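Local coordinates for periplasmic cell division protein (SufI) (Aquifex aeolicus, PDB 6SYY), which is a multicopper oxidase of a hyperthermophile that binds four copper ions and probably couples oxidation of its substrates to reduction of dioxygen, at residues G197-P202 and E244-R249; L203-K208 and F250-G255. All blocks are in the same frame, centred on the assembly; numbering follows the deposited sequence.

Contact 1: G197-P202 and E244-R249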
# COMPACT_ATOMS: atom_id res chain seq x y z
N GLY A 197 -1.16 12.83 13.61
CA GLY A 197 -1.19 14.22 13.22
C GLY A 197 -0.19 15.12 13.92
O GLY A 197 -0.02 16.27 13.50
N VAL A 198 0.46 14.64 14.98
CA VAL A 198 1.47 15.45 15.67
C VAL A 198 2.86 14.97 15.24
O VAL A 198 3.55 15.67 14.48
CB VAL A 198 1.30 15.38 17.19
CG1 VAL A 198 2.35 16.23 17.89
CG2 VAL A 198 -0.09 15.83 17.58
N ILE A 199 3.27 13.80 15.71
CA ILE A 199 4.53 13.19 15.29
C ILE A 199 4.34 11.82 14.67
O ILE A 199 5.33 11.16 14.34
CB ILE A 199 5.54 13.12 16.45
CG1 ILE A 199 5.02 12.22 17.58
CG2 ILE A 199 5.87 14.52 16.98
CD1 ILE A 199 6.01 12.02 18.71
N ASP A 200 3.09 11.37 14.49
CA ASP A 200 2.77 10.14 13.76
C ASP A 200 2.02 10.58 12.50
O ASP A 200 0.81 10.82 12.54
CB ASP A 200 1.94 9.19 14.62
CG ASP A 200 1.84 7.79 14.03
OD1 ASP A 200 2.21 7.60 12.86
OD2 ASP A 200 1.38 6.87 14.75
N ILE A 201 2.74 10.69 11.39
CA ILE A 201 2.28 11.42 10.21
C ILE A 201 2.15 10.46 9.04
O ILE A 201 3.12 9.79 8.67
CB ILE A 201 3.25 12.56 9.85
CG1 ILE A 201 3.47 13.49 11.05
CG2 ILE A 201 2.74 13.32 8.63
CD1 ILE A 201 2.23 14.18 11.55
N PRO A 202 0.98 10.37 8.40
CA PRO A 202 0.88 9.60 7.16
C PRO A 202 1.47 10.38 6.00
O PRO A 202 1.34 11.60 5.91
CB PRO A 202 -0.64 9.42 6.98
CG PRO A 202 -1.23 10.60 7.65
CD PRO A 202 -0.32 10.93 8.81
N GLU A 244 9.67 19.75 14.86
CA GLU A 244 10.50 20.08 16.00
C GLU A 244 11.64 19.06 16.10
O GLU A 244 11.64 18.03 15.43
CB GLU A 244 9.67 20.10 17.28
CG GLU A 244 8.29 20.70 17.09
CD GLU A 244 7.45 20.68 18.35
OE1 GLU A 244 8.03 20.48 19.44
OE2 GLU A 244 6.22 20.86 18.25
N ARG A 245 12.62 19.38 16.95
CA ARG A 245 13.73 18.45 17.19
C ARG A 245 13.19 17.29 18.03
O ARG A 245 13.30 17.25 19.26
CB ARG A 245 14.91 19.15 17.85
CG ARG A 245 15.64 20.10 16.91
CD ARG A 245 16.92 20.66 17.51
NE ARG A 245 17.95 19.63 17.69
CZ ARG A 245 18.34 19.16 18.87
NH1 ARG A 245 17.80 19.61 19.99
NH2 ARG A 245 19.29 18.22 18.93
N LYS A 246 12.56 16.34 17.34
CA LYS A 246 11.89 15.21 17.97
C LYS A 246 12.01 14.01 17.05
O LYS A 246 12.45 14.12 15.90
CB LYS A 246 10.41 15.52 18.27
CG LYS A 246 10.17 16.58 19.34
CD LYS A 246 8.74 16.55 19.87
CE LYS A 246 7.76 17.20 18.91
NZ LYS A 246 6.39 17.26 19.48
N ILE A 247 11.62 12.85 17.56
CA ILE A 247 11.43 11.68 16.71
C ILE A 247 10.03 11.75 16.10
O ILE A 247 9.04 11.93 16.82
CB ILE A 247 11.62 10.38 17.50
CG1 ILE A 247 13.08 10.23 17.92
CG2 ILE A 247 11.13 9.19 16.67
CD1 ILE A 247 13.32 9.11 18.92
N TYR A 248 9.96 11.63 14.78
CA TYR A 248 8.69 11.55 14.06
C TYR A 248 8.55 10.17 13.44
O TYR A 248 9.52 9.60 12.93
CB TYR A 248 8.60 12.62 12.97
CG TYR A 248 8.27 14.00 13.47
CD1 TYR A 248 9.21 14.74 14.18
CD2 TYR A 248 7.03 14.57 13.23
CE1 TYR A 248 8.92 16.01 14.64
CE2 TYR A 248 6.72 15.84 13.69
CZ TYR A 248 7.68 16.55 14.40
OH TYR A 248 7.39 17.82 14.86
N ARG A 249 7.34 9.64 13.48
CA ARG A 249 7.00 8.44 12.73
C ARG A 249 6.26 8.85 11.47
O ARG A 249 5.27 9.58 11.54
CB ARG A 249 6.15 7.49 13.57
CG ARG A 249 5.58 6.33 12.79
CD ARG A 249 4.79 5.43 13.69
NE ARG A 249 4.45 4.17 13.05
CZ ARG A 249 4.00 3.11 13.71
NH1 ARG A 249 3.83 3.18 15.03
NH2 ARG A 249 3.71 1.99 13.06

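Contact 2: L203-K208 and F250-G255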
# COMPACT_ATOMS: atom_id res chain seq x y z
N LEU A 203 2.14 9.65 5.10
CA LEU A 203 2.67 10.23 3.87
C LEU A 203 2.20 9.35 2.72
O LEU A 203 2.88 8.40 2.32
CB LEU A 203 4.20 10.36 3.92
CG LEU A 203 4.82 11.19 5.05
CD1 LEU A 203 6.33 11.23 4.89
CD2 LEU A 203 4.27 12.61 5.07
N ILE A 204 1.02 9.66 2.19
CA ILE A 204 0.46 8.95 1.05
C ILE A 204 1.03 9.61 -0.20
O ILE A 204 0.56 10.67 -0.62
CB ILE A 204 -1.07 8.95 1.08
CG1 ILE A 204 -1.56 8.27 2.36
CG2 ILE A 204 -1.63 8.28 -0.17
CD1 ILE A 204 -2.94 8.70 2.80
N ILE A 205 2.05 9.00 -0.79
CA ILE A 205 2.77 9.59 -1.91
C ILE A 205 2.15 9.13 -3.22
O ILE A 205 1.99 7.93 -3.46
CB ILE A 205 4.27 9.24 -1.85
CG1 ILE A 205 4.84 9.61 -0.48
CG2 ILE A 205 5.02 9.97 -2.95
CD1 ILE A 205 6.32 9.34 -0.35
N GLN A 206 1.80 10.09 -4.06
CA GLN A 206 1.13 9.83 -5.33
C GLN A 206 1.66 10.81 -6.37
O GLN A 206 1.97 11.96 -6.05
CB GLN A 206 -0.38 9.98 -5.20
CG GLN A 206 -1.03 9.11 -4.14
CD GLN A 206 -2.53 9.29 -4.11
OE1 GLN A 206 -3.29 8.39 -4.50
NE2 GLN A 206 -2.98 10.45 -3.66
N ASP A 207 1.76 10.35 -7.61
CA ASP A 207 2.07 11.23 -8.72
C ASP A 207 0.84 11.37 -9.60
O ASP A 207 0.13 10.38 -9.86
CB ASP A 207 3.27 10.73 -9.53
CG ASP A 207 3.09 9.33 -10.08
OD1 ASP A 207 2.38 8.52 -9.44
OD2 ASP A 207 3.67 9.03 -11.14
N LYS A 208 0.56 12.60 -10.02
CA LYS A 208 -0.61 12.90 -10.83
C LYS A 208 -0.26 13.98 -11.85
O LYS A 208 0.75 14.68 -11.72
CB LYS A 208 -1.81 13.34 -9.96
CG LYS A 208 -2.35 12.22 -9.09
CD LYS A 208 -3.66 12.55 -8.38
CE LYS A 208 -4.14 11.33 -7.59
NZ LYS A 208 -5.26 11.63 -6.67
N PHE A 250 6.74 8.38 10.32
CA PHE A 250 6.07 8.61 9.05
C PHE A 250 5.63 7.27 8.48
O PHE A 250 6.46 6.36 8.32
CB PHE A 250 6.97 9.36 8.07
CG PHE A 250 7.38 10.71 8.55
CD1 PHE A 250 6.48 11.77 8.54
CD2 PHE A 250 8.67 10.93 9.02
CE1 PHE A 250 6.86 13.02 8.99
CE2 PHE A 250 9.05 12.18 9.47
CZ PHE A 250 8.14 13.23 9.46
N ARG A 251 4.34 7.15 8.18
CA ARG A 251 3.77 5.97 7.55
C ARG A 251 3.71 6.25 6.05
O ARG A 251 2.76 6.88 5.57
CB ARG A 251 2.39 5.66 8.11
CG ARG A 251 2.42 5.33 9.59
CD ARG A 251 1.02 5.24 10.14
NE ARG A 251 1.04 5.08 11.59
CZ ARG A 251 0.89 3.93 12.22
NH1 ARG A 251 0.70 2.80 11.53
NH2 ARG A 251 0.92 3.89 13.54
N ILE A 252 4.72 5.80 5.33
CA ILE A 252 4.81 6.07 3.90
C ILE A 252 3.99 5.04 3.15
O ILE A 252 4.22 3.83 3.29
CB ILE A 252 6.27 6.08 3.43
CG1 ILE A 252 7.07 7.14 4.19
CG2 ILE A 252 6.33 6.32 1.93
CD1 ILE A 252 8.55 7.05 3.99
N LEU A 253 3.03 5.50 2.37
CA LEU A 253 2.18 4.64 1.56
C LEU A 253 2.31 5.10 0.12
O LEU A 253 1.97 6.25 -0.20
CB LEU A 253 0.73 4.69 2.02
CG LEU A 253 -0.27 3.73 1.37
CD1 LEU A 253 -1.40 3.43 2.33
CD2 LEU A 253 -0.83 4.29 0.07
N ASN A 254 2.81 4.23 -0.75
CA ASN A 254 2.89 4.53 -2.17
C ASN A 254 1.52 4.26 -2.78
O ASN A 254 1.14 3.11 -3.00
CB ASN A 254 3.97 3.70 -2.85
CG ASN A 254 4.19 4.10 -4.30
OD1 ASN A 254 3.33 4.73 -4.91
ND2 ASN A 254 5.34 3.72 -4.85
N GLY A 255 0.77 5.34 -3.03
CA GLY A 255 -0.54 5.23 -3.63
C GLY A 255 -0.51 5.59 -5.10
O GLY A 255 -1.53 5.98 -5.67

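Contact 1: G197-P202 and E244-R249
Ile199 CG2 lies over one face of the Tyr248 ring, 3.8 Å from the ring centroid and 17° off its normal, which meets the geometry of a CH-pi contact. The methyl sits toward the rim, with CE2 its nearest ring atom. CG1 of Ile199 stands between the backbone N and the carbonyl carbon (chi1 63°), and this puts CG2 beside the backbone N and over the ring while CD1 comes to 3.6 Å from Ile247 O. Near the plane of the same ring, Ile201 CG1 approaches an edge at 4.3 Å from Tyr248 CD2.

Backbone bonds close the tight end. Ile199 O accepts Arg249 N at 2.7 Å, and Arg249 O accepts Ile201 N at 2.8 Å, nearly straight at 172°. The two bonds flank the Asp200–Arg249 pair, a parallel bridge between the early parts of strands 200-208 and 247-254 in the second cupredoxin-like domain of the multicopper oxidase fold. Beside this bridge, the carboxylate of Asp200 runs along the aliphatic part of the Arg249 side chain, OD1 3.5 Å from CD. Their opposite charges probably attract, but no salt bridge forms, since OD1 lies well out of the guanidinium plane; Asp200 pairs instead with Arg251, and Arg249 with Glu185 and Asp302.

The other end is looser. Val198 is exposed, and the bent side chain of Lys246 meets Ile199 CG2 with its NZ at 3.7 Å, while that NZ makes a long salt bridge to Glu244 OE1. Tyr248 reaches back here too, its OH accepting Glu244 N at 3.0 Å. An alanine in place of Tyr248 would probably open a gap beneath Ile199 CG2 and deprive Glu244 N of its hydroxyl acceptor.

Contact 2: L203-K208 and F250-G255
Leu203 and Ile252 face each other as the first of three consecutive parallel bridge pairs, followed by Ile204 with Leu253 and Ile205 with Asn254. Four backbone hydrogen bonds stitch the pairs together, the acceptor alternating between strands: Leu203 N to Arg251 O, Leu253 N to Leu203 O, Ile205 N to Leu253 O and Gly255 N to Ile205 O. Leu203 N lies 2.9 Å from Arg251 O in a bond nearly straight at 173°, yet this donor stands 44° out of the carbonyl plane. The bond from Gly255 N to Ile205 O is more bent, at 146°. Between them run two CA-H...O contacts, one from Ile204 CA to Leu253 O at 3.3 Å.

Here, in the second cupredoxin-like domain, strand 247-254 comes near the copper sites: the Leu253 side chain is about 8 Å from a bound copper ion, and about 7 Å from the side chain of the copper ligand His159.

The apolar contacts divide between the two sides of the strands. With Leu203, Ile205 and Ile252 on one side, Leu203 CD1 packs on Phe250 CD1 at 3.7 Å, the two side chains meeting at a slant, and Ile205 CD1 touches Ile252 CG2 at 3.8 Å. Ile205 and Ile252 lie alongside each other and point the same way. On the reverse side Ile204 CG2 meets Leu253 CD2 at 4.1 Å, where Met177 of strand 176-181 touches both residues. Gly255 packs against the aliphatic part of Gln206, whose CG is 3.5 Å from Gly255 O.

Among polar side chains, Asn254 OD1 accepts Ser256 N, while its ND2 donates to Val295 O and Arg259 O.

How the contacts relate
Contact 1 and contact 2 are successive lengths of one parallel pairing between strands 200-208 and 247-254, their centres about 16 Å apart. Along the chain the segments alternate: 197-202 runs into 203-208, and after 35 intervening residues 244-249 runs into 250-255. The join is itself bonded, by a probable hydrogen bond from Arg251 N to Ile201 O, while Ile201 packs against Phe250. Strand 300-306 pairs with the other edge of 247-254. The centre of contact 1 is about 20 Å from the chain centre, that of contact 2 about 8 Å, so the pairing runs inward from the periphery toward the copper sites, whose ligands come from the first and third domains.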